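Glycosyltransferase Gtf1 (Streptococcus pneumoniae, PDB 4PQG) is a glycosyltransferase of the GT-B fold class, with two parallel-sheet domains and an added extended beta-sheet domain, and holds uridine-5'-diphosphate in the crystal. Local coordinates at residues I80-S86 and F150-Y155. Sequence-based numbering, arbitrary orientation.
Sequences IKIAPTS and FSYTRY
Tyr-152 runs back along the 80-86 loop from Ser-86 to Lys-81. CB rests 3.5 Å from Ser-86 OG. From there CG stands between the backbone N and the carbonyl carbon (chi1 57°), which sends the ring back along the loop. Ring atom CD2 meets Ala-83 CB at 3.6 Å; that methyl lies at the ring edge, near its plane, where its small size lets the ring sit close. CE2 comes next to Lys-81 O, and CZ nears Ile-80 CG2 obliquely. The tip, OH, accepts a nearly straight hydrogen bond from Lys-81 N (2.9 Å, 165°) and is also hydrogen-bonded to Glu-177, so a phenol suits a place that needs length, an apolar flank and a polar end. Ile-80 runs counter to the tyrosine; its branching lets CG2 meet Tyr-152 while the extended CG1 arm (chi2 -180°) carries CD1 to Tyr-155 CB at 3.7 Å. A water joins Lys-81 O to Ser-151 OG. At the other end, Thr-85 OG1, a hydroxyl also hydrogen-bonded to Asn-55, donates to Phe-150 O at 2.8 Å, tilted from the carbonyl plane, while Ser-86 N reaches Ser-151 O at 2.7 Å from above its carbonyl plane. Residues 151-153, closed by a Ser-151 N to Thr-153 O bond, link antiparallel strands 143-150 and 154-163: a beta-hairpin turn of the extended beta-sheet domain, docked on a loop that follows helix 73-76 of the adjoining parallel-sheet domain.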
# COMPACT_ATOMS: atom_id res chain seq x y z
N ILE A 80 14.52 16.60 -12.32
CA ILE A 80 13.10 16.96 -12.13
C ILE A 80 12.65 16.49 -10.75
O ILE A 80 12.80 15.30 -10.40
CB ILE A 80 12.19 16.40 -13.24
CG1 ILE A 80 12.56 17.06 -14.58
CG2 ILE A 80 10.70 16.57 -12.86
CD1 ILE A 80 11.74 16.61 -15.77
N LYS A 81 12.13 17.42 -9.95
CA LYS A 81 11.73 17.12 -8.58
C LYS A 81 10.36 16.45 -8.54
O LYS A 81 9.50 16.74 -9.39
CB LYS A 81 11.70 18.40 -7.72
CG LYS A 81 13.01 19.17 -7.65
CD LYS A 81 14.18 18.31 -7.21
CE LYS A 81 15.48 19.09 -7.32
NZ LYS A 81 16.67 18.19 -7.33
N ILE A 82 10.15 15.58 -7.56
CA ILE A 82 8.83 15.04 -7.25
C ILE A 82 7.90 16.22 -7.00
O ILE A 82 8.15 17.02 -6.10
CB ILE A 82 8.88 14.12 -6.00
CG1 ILE A 82 9.78 12.90 -6.25
CG2 ILE A 82 7.47 13.68 -5.59
CD1 ILE A 82 9.29 11.97 -7.35
N ALA A 83 6.83 16.32 -7.79
CA ALA A 83 5.94 17.49 -7.77
C ALA A 83 4.56 17.16 -8.35
O ALA A 83 4.43 16.25 -9.14
CB ALA A 83 6.56 18.64 -8.55
N PRO A 84 3.52 17.92 -7.95
CA PRO A 84 2.20 17.77 -8.57
C PRO A 84 2.20 18.15 -10.05
O PRO A 84 3.07 18.92 -10.48
CB PRO A 84 1.33 18.77 -7.80
CG PRO A 84 2.06 19.05 -6.52
CD PRO A 84 3.51 18.87 -6.83
N THR A 85 1.25 17.62 -10.81
CA THR A 85 1.05 18.03 -12.20
C THR A 85 0.51 19.45 -12.23
O THR A 85 -0.49 19.75 -11.58
CB THR A 85 0.10 17.08 -12.98
OG1 THR A 85 0.69 15.77 -13.08
CG2 THR A 85 -0.18 17.61 -14.39
N SER A 86 1.18 20.33 -12.97
CA SER A 86 0.71 21.71 -13.14
C SER A 86 0.73 22.14 -14.60
O SER A 86 0.32 23.26 -14.93
CB SER A 86 1.51 22.67 -12.28
OG SER A 86 2.89 22.55 -12.53
N PHE A 150 3.64 14.35 -17.56
CA PHE A 150 3.91 15.71 -17.05
C PHE A 150 3.72 15.88 -15.54
O PHE A 150 2.78 15.32 -14.95
CB PHE A 150 2.99 16.74 -17.75
CG PHE A 150 3.03 16.67 -19.26
CD1 PHE A 150 4.03 17.31 -19.99
CD2 PHE A 150 2.03 15.99 -19.95
CE1 PHE A 150 4.05 17.26 -21.38
CE2 PHE A 150 2.05 15.92 -21.34
CZ PHE A 150 3.06 16.56 -22.05
N SER A 151 4.62 16.65 -14.93
CA SER A 151 4.45 17.17 -13.55
C SER A 151 4.39 18.70 -13.71
O SER A 151 3.38 19.21 -14.18
CB SER A 151 5.56 16.72 -12.59
OG SER A 151 6.86 16.99 -13.11
N TYR A 152 5.48 19.41 -13.41
CA TYR A 152 5.57 20.84 -13.79
C TYR A 152 6.19 21.01 -15.18
O TYR A 152 6.17 22.10 -15.75
CB TYR A 152 6.32 21.67 -12.74
CG TYR A 152 7.73 21.20 -12.41
CD1 TYR A 152 8.86 21.76 -13.03
CD2 TYR A 152 7.95 20.23 -11.43
CE1 TYR A 152 10.15 21.34 -12.70
CE2 TYR A 152 9.23 19.81 -11.09
CZ TYR A 152 10.33 20.37 -11.72
OH TYR A 152 11.59 19.92 -11.35
N THR A 153 6.75 19.92 -15.71
CA THR A 153 7.21 19.84 -17.10
C THR A 153 7.15 18.38 -17.52
O THR A 153 6.84 17.51 -16.70
CB THR A 153 8.63 20.43 -17.29
OG1 THR A 153 8.92 20.54 -18.68
CG2 THR A 153 9.68 19.56 -16.60
N ARG A 154 7.43 18.09 -18.79
CA ARG A 154 7.51 16.70 -19.25
C ARG A 154 8.70 15.98 -18.64
O ARG A 154 9.83 16.38 -18.84
CB ARG A 154 7.58 16.62 -20.77
CG ARG A 154 7.82 15.19 -21.27
CD ARG A 154 7.87 15.17 -22.79
NE ARG A 154 9.07 15.83 -23.30
CZ ARG A 154 9.32 15.97 -24.60
NH1 ARG A 154 8.45 15.49 -25.49
NH2 ARG A 154 10.46 16.56 -25.00
N TYR A 155 8.43 14.90 -17.90
CA TYR A 155 9.49 14.12 -17.31
C TYR A 155 9.80 12.78 -18.03
O TYR A 155 10.88 12.24 -17.85
CB TYR A 155 9.22 13.88 -15.81
CG TYR A 155 7.97 13.06 -15.48
CD1 TYR A 155 8.00 11.65 -15.45
CD2 TYR A 155 6.78 13.70 -15.15
CE1 TYR A 155 6.87 10.92 -15.11
CE2 TYR A 155 5.64 12.97 -14.83
CZ TYR A 155 5.68 11.59 -14.81
OH TYR A 155 4.53 10.92 -14.46
O HOH W 1 7.99 15.35 -11.16